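PDB 6WXU: dual oxidase maturation factor 1 from Mus musculus, which is probably required for the maturation of the oxidase DUOX1 and for its transport from the endoplasmic reticulum to the plasma membrane. Local coordinates for residues A25-I28 and T29-T33; L35-F38 and I39-P43; A220-F223 and F224-T228; P235-G239 and T240-H244. All blocks are in the same frame, centred on the assembly; numbering follows the deposited sequence.

Contact 1 of 4, residues A25-I28 and T29-T33. With PLC (diundecyl phosphatidyl choline), chain O.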
loop_
_atom_site.group_PDB
_atom_site.type_symbol
_atom_site.label_atom_id
_atom_site.label_comp_id
_atom_site.label_asym_id
_atom_site.label_seq_id
_atom_site.Cartn_x
_atom_site.Cartn_y
_atom_site.Cartn_z
ATOM N N ALA B 25 -21.131 7.878 -21.203
ATOM C CA ALA B 25 -21.757 7.003 -22.183
ATOM C C ALA B 25 -22.924 6.244 -21.578
ATOM O O ALA B 25 -23.919 5.989 -22.264
ATOM C CB ALA B 25 -20.728 6.030 -22.750
ATOM N N VAL B 26 -22.829 5.886 -20.296
ATOM C CA VAL B 26 -23.941 5.215 -19.629
ATOM C C VAL B 26 -25.177 6.104 -19.634
ATOM O O VAL B 26 -26.282 5.663 -19.969
ATOM C CB VAL B 26 -23.542 4.813 -18.199
ATOM C CG1 VAL B 26 -24.751 4.340 -17.433
ATOM C CG2 VAL B 26 -22.496 3.727 -18.242
ATOM N N ILE B 27 -25.007 7.376 -19.274
ATOM C CA ILE B 27 -26.134 8.301 -19.223
ATOM C C ILE B 27 -26.725 8.509 -20.609
ATOM O O ILE B 27 -27.951 8.496 -20.790
ATOM C CB ILE B 27 -25.690 9.632 -18.592
ATOM C CG1 ILE B 27 -25.286 9.410 -17.137
ATOM C CG2 ILE B 27 -26.785 10.661 -18.700
ATOM C CD1 ILE B 27 -24.668 10.610 -16.494
ATOM N N ILE B 28 -25.865 8.698 -21.611
ATOM C CA ILE B 28 -26.357 8.931 -22.965
ATOM C C ILE B 28 -27.142 7.726 -23.466
ATOM O O ILE B 28 -28.214 7.874 -24.064
ATOM C CB ILE B 28 -25.192 9.277 -23.906
ATOM C CG1 ILE B 28 -24.526 10.577 -23.466
ATOM C CG2 ILE B 28 -25.684 9.403 -25.332
ATOM C CD1 ILE B 28 -23.376 10.982 -24.345
ATOM N N THR B 29 -26.634 6.515 -23.223
ATOM C CA THR B 29 -27.334 5.326 -23.699
ATOM C C THR B 29 -28.652 5.124 -22.965
ATOM O O THR B 29 -29.650 4.731 -23.578
ATOM C CB THR B 29 -26.454 4.088 -23.548
ATOM O OG1 THR B 29 -26.000 3.988 -22.194
ATOM C CG2 THR B 29 -25.262 4.168 -24.479
ATOM N N ILE B 30 -28.679 5.388 -21.658
ATOM C CA ILE B 30 -29.913 5.217 -20.893
ATOM C C ILE B 30 -31.003 6.134 -21.429
ATOM O O ILE B 30 -32.136 5.705 -21.685
ATOM C CB ILE B 30 -29.659 5.470 -19.399
ATOM C CG1 ILE B 30 -28.947 4.278 -18.767
ATOM C CG2 ILE B 30 -30.960 5.754 -18.686
ATOM C CD1 ILE B 30 -28.704 4.448 -17.292
ATOM N N PHE B 31 -30.679 7.412 -21.615
ATOM C CA PHE B 31 -31.717 8.337 -22.050
ATOM C C PHE B 31 -32.063 8.169 -23.525
ATOM O O PHE B 31 -33.209 8.420 -23.912
ATOM C CB PHE B 31 -31.306 9.767 -21.724
ATOM C CG PHE B 31 -31.469 10.106 -20.270
ATOM C CD1 PHE B 31 -30.480 9.795 -19.355
ATOM C CD2 PHE B 31 -32.630 10.701 -19.810
ATOM C CE1 PHE B 31 -30.639 10.090 -18.017
ATOM C CE2 PHE B 31 -32.790 10.998 -18.473
ATOM C CZ PHE B 31 -31.795 10.692 -17.577
ATOM N N LEU B 32 -31.128 7.707 -24.354
ATOM C CA LEU B 32 -31.496 7.359 -25.723
ATOM C C LEU B 32 -32.430 6.156 -25.751
ATOM O O LEU B 32 -33.347 6.094 -26.578
ATOM C CB LEU B 32 -30.251 7.085 -26.559
ATOM C CG LEU B 32 -29.534 8.318 -27.098
ATOM C CD1 LEU B 32 -28.331 7.910 -27.921
ATOM C CD2 LEU B 32 -30.487 9.153 -27.926
ATOM N N THR B 33 -32.214 5.192 -24.856
ATOM C CA THR B 33 -33.105 4.040 -24.775
ATOM C C THR B 33 -34.513 4.468 -24.384
ATOM O O THR B 33 -35.500 4.020 -24.980
ATOM C CB THR B 33 -32.556 3.027 -23.773
ATOM O OG1 THR B 33 -31.311 2.509 -24.251
ATOM C CG2 THR B 33 -33.529 1.891 -23.585
HETATM C C1 PLC O . -16.929 0.689 -15.667
HETATM C C2 PLC O . -18.407 1.007 -15.640
HETATM C C3 PLC O . -18.656 2.204 -14.778
HETATM C C4 PLC O . -14.159 4.122 -13.689
HETATM C C5 PLC O . -15.270 5.175 -13.807
HETATM C C6 PLC O . -14.551 6.186 -15.914
HETATM C C7 PLC O . -15.817 7.439 -14.446
HETATM C C8 PLC O . -13.581 6.912 -13.818
HETATM C "C'" PLC O . -19.853 0.496 -17.541
HETATM C "C1'" PLC O . -20.322 0.623 -18.955
HETATM C "C2'" PLC O . -21.258 -0.524 -19.279
HETATM C "C3'" PLC O . -22.545 -0.174 -20.019
HETATM C "C4'" PLC O . -23.792 -0.137 -19.137
HETATM C "C5'" PLC O . -24.936 -0.313 -20.103
HETATM C "C6'" PLC O . -26.187 0.462 -19.801
HETATM C "C7'" PLC O . -26.814 0.799 -21.144
HETATM C "C8'" PLC O . -28.336 0.722 -21.212
HETATM C "C9'" PLC O . -28.863 -0.568 -21.828
HETATM C "CA'" PLC O . -29.193 -0.506 -23.297
HETATM C "CB'" PLC O . -29.956 -1.730 -23.704
HETATM C CB PLC O . -20.601 3.609 -14.266
HETATM C C1B PLC O . -22.091 3.754 -14.220
HETATM C C2B PLC O . -22.512 4.865 -13.285
HETATM C C3B PLC O . -23.847 5.414 -13.746
HETATM C C4B PLC O . -24.313 6.483 -12.791
HETATM C C5B PLC O . -25.816 6.422 -12.656
HETATM C C6B PLC O . -26.432 6.798 -13.978
HETATM C C7B PLC O . -27.770 6.121 -14.171
HETATM C C8B PLC O . -28.774 6.596 -13.144
HETATM C C9B PLC O . -30.178 6.583 -13.740
HETATM C CAA PLC O . -31.173 7.182 -12.774
HETATM C CBA PLC O . -30.688 7.009 -11.354
HETATM O "O'" PLC O . -20.359 -0.291 -16.823
HETATM O OB PLC O . -19.858 4.419 -13.789
HETATM O O2 PLC O . -18.840 1.325 -16.960
HETATM O O3 PLC O . -20.022 2.467 -14.901
HETATM O O1P PLC O . -14.653 2.727 -16.089
HETATM O O2P PLC O . -13.723 0.748 -14.779
HETATM O O3P PLC O . -16.186 1.331 -14.643
HETATM O O4P PLC O . -14.619 2.767 -13.644
HETATM N N PLC O . -14.787 6.400 -14.483
HETATM P P PLC O . -14.703 1.829 -14.922
#

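Contact 2 of 4, residues L35-F38 and I39-P43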
loop_
_atom_site.group_PDB
_atom_site.type_symbol
_atom_site.label_atom_id
_atom_site.label_comp_id
_atom_site.label_asym_id
_atom_site.label_seq_id
_atom_site.Cartn_x
_atom_site.Cartn_y
_atom_site.Cartn_z
ATOM N N LEU B 35 -35.850 7.391 -24.845
ATOM C CA LEU B 35 -36.421 8.119 -25.972
ATOM C C LEU B 35 -36.927 7.166 -27.048
ATOM O O LEU B 35 -37.993 7.389 -27.634
ATOM C CB LEU B 35 -35.386 9.080 -26.551
ATOM C CG LEU B 35 -35.878 9.993 -27.668
ATOM C CD1 LEU B 35 -36.905 10.968 -27.130
ATOM C CD2 LEU B 35 -34.715 10.730 -28.303
ATOM N N VAL B 36 -36.178 6.097 -27.322
ATOM C CA VAL B 36 -36.608 5.129 -28.329
ATOM C C VAL B 36 -37.883 4.424 -27.885
ATOM O O VAL B 36 -38.792 4.190 -28.689
ATOM C CB VAL B 36 -35.478 4.127 -28.623
ATOM C CG1 VAL B 36 -36.014 2.931 -29.372
ATOM C CG2 VAL B 36 -34.386 4.797 -29.427
ATOM N N THR B 37 -37.970 4.077 -26.600
ATOM C CA THR B 37 -39.179 3.437 -26.085
ATOM C C THR B 37 -40.397 4.332 -26.277
ATOM O O THR B 37 -41.451 3.881 -26.742
ATOM C CB THR B 37 -39.003 3.091 -24.606
ATOM O OG1 THR B 37 -38.002 2.077 -24.466
ATOM C CG2 THR B 37 -40.308 2.589 -24.021
ATOM N N PHE B 38 -40.271 5.611 -25.926
ATOM C CA PHE B 38 -41.415 6.503 -26.066
ATOM C C PHE B 38 -41.741 6.781 -27.528
ATOM O O PHE B 38 -42.911 6.987 -27.867
ATOM C CB PHE B 38 -41.168 7.797 -25.297
ATOM C CG PHE B 38 -41.250 7.627 -23.806
ATOM C CD1 PHE B 38 -42.205 6.794 -23.246
ATOM C CD2 PHE B 38 -40.368 8.280 -22.966
ATOM C CE1 PHE B 38 -42.283 6.625 -21.877
ATOM C CE2 PHE B 38 -40.442 8.114 -21.595
ATOM C CZ PHE B 38 -41.401 7.285 -21.053
ATOM N N ILE B 39 -40.742 6.766 -28.412
ATOM C CA ILE B 39 -41.029 6.896 -29.839
ATOM C C ILE B 39 -41.803 5.685 -30.338
ATOM O O ILE B 39 -42.686 5.801 -31.198
ATOM C CB ILE B 39 -39.726 7.103 -30.632
ATOM C CG1 ILE B 39 -39.178 8.511 -30.400
ATOM C CG2 ILE B 39 -39.950 6.864 -32.116
ATOM C CD1 ILE B 39 -37.951 8.820 -31.218
ATOM N N ILE B 40 -41.490 4.502 -29.805
ATOM C CA ILE B 40 -42.227 3.297 -30.177
ATOM C C ILE B 40 -43.677 3.392 -29.723
ATOM O O ILE B 40 -44.599 3.018 -30.457
ATOM C CB ILE B 40 -41.536 2.048 -29.598
ATOM C CG1 ILE B 40 -40.206 1.796 -30.301
ATOM C CG2 ILE B 40 -42.433 0.836 -29.722
ATOM C CD1 ILE B 40 -39.475 0.594 -29.772
ATOM N N ILE B 41 -43.902 3.897 -28.508
ATOM C CA ILE B 41 -45.262 4.043 -27.996
ATOM C C ILE B 41 -46.027 5.158 -28.700
ATOM O O ILE B 41 -47.259 5.109 -28.770
ATOM C CB ILE B 41 -45.224 4.288 -26.476
ATOM C CG1 ILE B 41 -44.569 3.109 -25.767
ATOM C CG2 ILE B 41 -46.612 4.507 -25.910
ATOM C CD1 ILE B 41 -44.615 3.216 -24.272
ATOM N N LEU B 42 -45.327 6.144 -29.256
ATOM C CA LEU B 42 -45.973 7.345 -29.789
ATOM C C LEU B 42 -47.133 7.084 -30.746
ATOM O O LEU B 42 -48.169 7.750 -30.607
ATOM C CB LEU B 42 -44.911 8.227 -30.458
ATOM C CG LEU B 42 -45.377 9.630 -30.826
ATOM C CD1 LEU B 42 -45.693 10.409 -29.567
ATOM C CD2 LEU B 42 -44.321 10.336 -31.648
ATOM N N PRO B 43 -47.044 6.168 -31.735
ATOM C CA PRO B 43 -48.174 6.006 -32.666
ATOM C C PRO B 43 -49.449 5.501 -32.010
ATOM O O PRO B 43 -50.475 5.348 -32.679
ATOM C CB PRO B 43 -47.642 4.995 -33.688
ATOM C CG PRO B 43 -46.178 5.142 -33.627
ATOM C CD PRO B 43 -45.877 5.391 -32.184
#

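Contact 3 of 4, residues A220-F223 and F224-T228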
loop_
_atom_site.group_PDB
_atom_site.type_symbol
_atom_site.label_atom_id
_atom_site.label_comp_id
_atom_site.label_asym_id
_atom_site.label_seq_id
_atom_site.Cartn_x
_atom_site.Cartn_y
_atom_site.Cartn_z
ATOM N N ALA B 220 -25.874 25.913 -7.266
ATOM C CA ALA B 220 -24.629 25.202 -7.544
ATOM C C ALA B 220 -23.642 26.094 -8.283
ATOM O O ALA B 220 -22.437 26.067 -8.005
ATOM C CB ALA B 220 -24.910 23.937 -8.346
ATOM N N LEU B 221 -24.135 26.889 -9.235
ATOM C CA LEU B 221 -23.262 27.845 -9.908
ATOM C C LEU B 221 -22.668 28.837 -8.921
ATOM O O LEU B 221 -21.475 29.155 -8.990
ATOM C CB LEU B 221 -24.021 28.594 -10.996
ATOM C CG LEU B 221 -24.412 27.817 -12.242
ATOM C CD1 LEU B 221 -24.652 28.796 -13.359
ATOM C CD2 LEU B 221 -23.331 26.837 -12.609
ATOM N N PHE B 222 -23.489 29.350 -8.004
ATOM C CA PHE B 222 -22.987 30.297 -7.014
ATOM C C PHE B 222 -21.909 29.673 -6.142
ATOM O O PHE B 222 -20.922 30.330 -5.798
ATOM C CB PHE B 222 -24.131 30.815 -6.147
ATOM C CG PHE B 222 -23.671 31.484 -4.889
ATOM C CD1 PHE B 222 -23.187 32.778 -4.918
ATOM C CD2 PHE B 222 -23.717 30.818 -3.675
ATOM C CE1 PHE B 222 -22.760 33.393 -3.764
ATOM C CE2 PHE B 222 -23.288 31.431 -2.520
ATOM C CZ PHE B 222 -22.811 32.720 -2.565
ATOM N N PHE B 223 -22.085 28.410 -5.760
ATOM C CA PHE B 223 -21.092 27.758 -4.913
ATOM C C PHE B 223 -19.776 27.564 -5.652
ATOM O O PHE B 223 -18.704 27.835 -5.103
ATOM C CB PHE B 223 -21.617 26.421 -4.405
ATOM C CG PHE B 223 -22.399 26.534 -3.140
ATOM C CD1 PHE B 223 -21.760 26.790 -1.947
ATOM C CD2 PHE B 223 -23.769 26.395 -3.144
ATOM C CE1 PHE B 223 -22.473 26.903 -0.783
ATOM C CE2 PHE B 223 -24.487 26.507 -1.981
ATOM C CZ PHE B 223 -23.838 26.760 -0.800
ATOM N N PHE B 224 -19.830 27.094 -6.898
ATOM C CA PHE B 224 -18.582 26.838 -7.606
ATOM C C PHE B 224 -17.895 28.113 -8.063
ATOM O O PHE B 224 -16.679 28.102 -8.259
ATOM C CB PHE B 224 -18.808 25.936 -8.811
ATOM C CG PHE B 224 -17.535 25.424 -9.420
ATOM C CD1 PHE B 224 -16.898 24.321 -8.889
ATOM C CD2 PHE B 224 -16.972 26.048 -10.518
ATOM C CE1 PHE B 224 -15.731 23.850 -9.437
ATOM C CE2 PHE B 224 -15.802 25.578 -11.068
ATOM C CZ PHE B 224 -15.183 24.479 -10.527
ATOM N N SER B 225 -18.626 29.210 -8.232
ATOM C CA SER B 225 -17.986 30.433 -8.692
ATOM C C SER B 225 -17.186 31.134 -7.605
ATOM O O SER B 225 -16.638 32.209 -7.865
ATOM C CB SER B 225 -19.027 31.394 -9.259
ATOM O OG SER B 225 -19.785 31.979 -8.221
ATOM N N MET B 226 -17.104 30.568 -6.403
ATOM C CA MET B 226 -16.274 31.113 -5.338
ATOM C C MET B 226 -14.843 30.603 -5.391
ATOM O O MET B 226 -14.115 30.735 -4.404
ATOM C CB MET B 226 -16.876 30.790 -3.971
ATOM C CG MET B 226 -18.201 31.463 -3.697
ATOM S SD MET B 226 -18.730 31.241 -1.990
ATOM C CE MET B 226 -18.530 29.474 -1.798
ATOM N N THR B 227 -14.429 30.015 -6.512
ATOM C CA THR B 227 -13.075 29.515 -6.677
ATOM C C THR B 227 -12.264 30.292 -7.697
ATOM O O THR B 227 -11.033 30.266 -7.629
ATOM C CB THR B 227 -13.100 28.042 -7.102
ATOM O OG1 THR B 227 -13.740 27.932 -8.376
ATOM C CG2 THR B 227 -13.864 27.217 -6.101
ATOM N N THR B 228 -12.919 30.976 -8.636
ATOM C CA THR B 228 -12.198 31.636 -9.718
ATOM C C THR B 228 -11.280 32.733 -9.201
ATOM O O THR B 228 -10.290 33.074 -9.856
ATOM C CB THR B 228 -13.190 32.206 -10.729
ATOM O OG1 THR B 228 -13.913 33.290 -10.134
ATOM C CG2 THR B 228 -14.168 31.131 -11.150
#

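Contact 4 of 4, residues P235-G239 and T240-H244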
loop_
_atom_site.group_PDB
_atom_site.type_symbol
_atom_site.label_atom_id
_atom_site.label_comp_id
_atom_site.label_asym_id
_atom_site.label_seq_id
_atom_site.Cartn_x
_atom_site.Cartn_y
_atom_site.Cartn_z
ATOM N N PRO B 235 0.729 30.727 -10.114
ATOM C CA PRO B 235 1.315 30.512 -11.438
ATOM C C PRO B 235 1.250 29.056 -11.862
ATOM O O PRO B 235 1.498 28.142 -11.073
ATOM C CB PRO B 235 2.765 30.966 -11.250
ATOM C CG PRO B 235 3.045 30.667 -9.829
ATOM C CD PRO B 235 1.763 30.912 -9.083
ATOM N N LEU B 236 0.910 28.851 -13.131
ATOM C CA LEU B 236 0.897 27.528 -13.733
ATOM C C LEU B 236 1.838 27.499 -14.926
ATOM O O LEU B 236 1.462 27.041 -16.007
ATOM C CB LEU B 236 -0.519 27.141 -14.151
ATOM C CG LEU B 236 -1.517 26.867 -13.030
ATOM C CD1 LEU B 236 -2.922 26.840 -13.577
ATOM C CD2 LEU B 236 -1.194 25.556 -12.366
ATOM N N ARG B 237 3.052 28.007 -14.746
ATOM C CA ARG B 237 4.016 28.071 -15.834
ATOM C C ARG B 237 4.542 26.683 -16.165
ATOM O O ARG B 237 4.945 25.933 -15.273
ATOM C CB ARG B 237 5.173 28.986 -15.453
ATOM C CG ARG B 237 4.755 30.216 -14.689
ATOM C CD ARG B 237 4.039 31.181 -15.586
ATOM N NE ARG B 237 4.953 31.823 -16.521
ATOM C CZ ARG B 237 5.229 33.119 -16.512
ATOM N NH1 ARG B 237 6.071 33.626 -17.401
ATOM N NH2 ARG B 237 4.656 33.911 -15.621
ATOM N N LEU B 238 4.548 26.342 -17.452
ATOM C CA LEU B 238 5.100 25.080 -17.945
ATOM C C LEU B 238 6.131 25.417 -19.015
ATOM O O LEU B 238 5.824 25.423 -20.207
ATOM C CB LEU B 238 4.010 24.185 -18.497
ATOM C CG LEU B 238 3.042 23.555 -17.508
ATOM C CD1 LEU B 238 1.718 23.315 -18.185
ATOM C CD2 LEU B 238 3.611 22.256 -16.994
ATOM N N GLY B 239 7.360 25.681 -18.589
ATOM C CA GLY B 239 8.382 26.107 -19.520
ATOM C C GLY B 239 8.166 27.530 -19.988
ATOM O O GLY B 239 8.131 28.458 -19.175
ATOM N N THR B 240 8.013 27.715 -21.296
ATOM C CA THR B 240 7.814 29.031 -21.886
ATOM C C THR B 240 6.348 29.402 -22.044
ATOM O O THR B 240 6.049 30.439 -22.644
ATOM C CB THR B 240 8.500 29.107 -23.250
ATOM O OG1 THR B 240 8.458 27.819 -23.875
ATOM C CG2 THR B 240 9.940 29.557 -23.103
ATOM N N ALA B 241 5.431 28.592 -21.525
ATOM C CA ALA B 241 4.006 28.806 -21.711
ATOM C C ALA B 241 3.304 28.889 -20.365
ATOM O O ALA B 241 3.653 28.165 -19.430
ATOM C CB ALA B 241 3.388 27.688 -22.546
ATOM N N VAL B 242 2.314 29.769 -20.280
ATOM C CA VAL B 242 1.479 29.911 -19.095
ATOM C C VAL B 242 0.131 29.266 -19.378
ATOM O O VAL B 242 -0.327 29.208 -20.523
ATOM C CB VAL B 242 1.323 31.391 -18.695
ATOM C CG1 VAL B 242 2.632 32.112 -18.872
ATOM C CG2 VAL B 242 0.258 32.057 -19.528
ATOM N N LEU B 243 -0.505 28.758 -18.330
ATOM C CA LEU B 243 -1.772 28.050 -18.449
ATOM C C LEU B 243 -2.842 28.840 -17.712
ATOM O O LEU B 243 -2.741 29.045 -16.499
ATOM C CB LEU B 243 -1.654 26.631 -17.892
ATOM C CG LEU B 243 -2.590 25.544 -18.416
ATOM C CD1 LEU B 243 -2.027 24.187 -18.099
ATOM C CD2 LEU B 243 -3.949 25.674 -17.799
ATOM N N HIS B 244 -3.857 29.283 -18.444
ATOM C CA HIS B 244 -4.966 30.042 -17.887
ATOM C C HIS B 244 -6.227 29.199 -17.965
ATOM O O HIS B 244 -6.506 28.593 -19.003
ATOM C CB HIS B 244 -5.166 31.356 -18.639
ATOM C CG HIS B 244 -4.067 32.346 -18.426
ATOM N ND1 HIS B 244 -3.537 33.102 -19.449
ATOM C CD2 HIS B 244 -3.402 32.712 -17.306
ATOM C CE1 HIS B 244 -2.591 33.888 -18.968
ATOM N NE2 HIS B 244 -2.489 33.671 -17.670
#

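Contact 1 of 4, residues A25-I28 and T29-T33
The hydroxyl of T29 lies between two backbone carbonyls of the preceding helical turn, with OG1 2.8 Å from V26 O and 2.9 Å from A25 O. Its single proton can serve either oxygen, and the distances do not decide between them. The group is placed there by a chi1 of 54°, which sets OG1 between the backbone N and the carbonyl carbon and folds it back along the helix. A25 O also accepts the helical bond from T29 N, at 2.9 Å, whichever carbonyl the hydroxyl serves. One turn later T29 O is itself gripped twice, by T33 N and by T33 OG1, which reach it from opposite faces of the carbonyl plane.

The apolar side chains pair four residues apart. V26 and I30 lie side by side and point the same way, CG1 of V26 4.0 Å from CD1 of I30. I27 sets its CG2 3.9 Å from CD1 of F31, and I27 O lies at the edge of the phenylalanine ring, in its plane. Diundecyl phosphatidyl choline lies along the V26, T29, I30 and T33 side of the helix. One acyl chain brings C7' to 3.5 Å from T29 OG1, whereas C7B of the other is 3.7 Å from I30 CD1.

All of this belongs to helix 22-41, a predicted transmembrane span. A25 meets F18 and M20 in the preceding loop, while I27 packs on A69 and F31 on L61 and A65, all three of helix 50-72.

Contact 2 of 4, residues L35-F38 and I39-P43
I39 folds back over L35, and F38 meets I41, in a part of helix 22-41, a predicted transmembrane span, whose i to i+4 backbone bonds are regular as far as I41. I39 donates its N-H to L35 O and lays its side chain back over the same turn. With chi1 at -73°, CG1 stands beside the backbone N, which brings it 3.2 Å from L35 O and carries CD1 to 4.3 Å from CG of L35. F38 presents the edge of its ring to I41: the methyl CD1 of I41 lies near the ring plane, 4.4 Å from CD1 of F38. I41 also closes a helical bond to T37 O.

V36 and I40 repeat the pairing around the helix, CG1 of V36 4.2 Å from CD1 of I40, their side chains set at a slant to each other rather than alongside. The hydroxyl of T37 turns back one turn and bonds to T33 O.

Much of this is surface that may face lipid. The side chain of I40 is about 5 Å from a bound dilauroyl glycerophosphate, and T37, I40 and I41 pack on side chains of another protein chain. On the side of helix 50-72, L35 meets V58 and F38 meets V57. Toward P43 the helix passes into a 3-10 segment, and the bond from L42 N to F38 O is weak: at 2.9 Å it is short enough, but its N-H...O angle is bent to 124°.

Contact 3 of 4, residues A220-F223 and F224-T228
Helix 203-224 ends here and runs into a type I beta turn from F224 to T227, at the extracellular end of a predicted transmembrane span. The last helical bonds across the junction are regular: F224 N reaches A220 O at 3.0 Å and S225 N reaches L221 O at 2.9 Å. Beyond them the spacing shortens to three residues, with a weak bond of 3.4 Å from M226 N to F223 O.

Two hydroxyls bond to carbonyls at the exit. With chi1 at 74°, S225 OG folds back over the helix end and donates to F222 O over 3.1 Å. It approaches from above the carbonyl plane, with a C=O...O angle of only 111°, so no lone pair is used directly. T227 OG1 instead meets F224 O almost head-on, 2.9 Å away and nearly in line with the carbonyl bond.

M226 reaches back over the end of the helix. Its SD lies 4.9 Å from the centroid of the F222 ring, in an oblique Met-aromatic contact. The bend at chi3 turns the terminal methyl toward the other phenylalanine, bringing CE within 4.2 Å of F223 CD1.

The buried side faces other parts of the bundle. A220 and F223 pack against helix 170-199, L221 against helix 249-273, and the F224 ring meets that of W76, while Q172 NE2 bonds to M226 O. The whole is a helix C-terminus leaving through a type I turn, with a Met-aromatic contact laid across the last turn.

Contact 4 of 4, residues P235-G239 and T240-H244
R237 and V242 lie side by side across a tight reversal of the chain, pointing the same way. CG1 of V242 sits over one face of the guanidinium, offset toward its rim, 3.3 Å from NE. Bends at chi2 and chi3, both -72°, curl the arginine chain back so that this flat group lies beside the valine instead of extending away. L238 and L243 run alongside each other in the same manner, CD1 to CD1 at 3.8 Å. The CB atoms of L236 and L243 point toward each other's segment and are 3.9 Å apart.

The backbones are joined by a single antiparallel, hydrogen-bonded pair. L238 N meets A241 O at 2.8 Å with an N-H...O angle of 172°, whereas the return bond from A241 N to L238 O is weak at 3.5 Å.

The three leucines pack on helix 152-159, A241 on strand 77-86, and R237 on an aromatic side chain of another protein chain; T240 touches an attached N-acetylglucosamine. With G239, at a phi of 73°, and T240 as its corner residues, the type II' turn from L238 to A241 makes this a two-residue beta hairpin.

In the fold
Contacts 1 and 2 follow each other on helix 22-41, their centres about 15 Å apart, yet differ in setting. Contact 1 is partly buried, with threonine hydroxyls turned onto backbone carbonyls beside a bound lipid; contact 2 is a surface contact, chiefly apolar. Both face helix 50-72 on one side. Contacts 3 and 4, also partly buried, are bends rather than helix interiors: contact 3 leaves a membrane helix, and contact 4 is a hairpin in the predicted extracellular region, their nearest atoms about 10 Å apart. In 220-228 helical bonds give way to hydroxyl bonds and a Met-aromatic contact, whereas 235-244 has a single bridge pair and packed leucines.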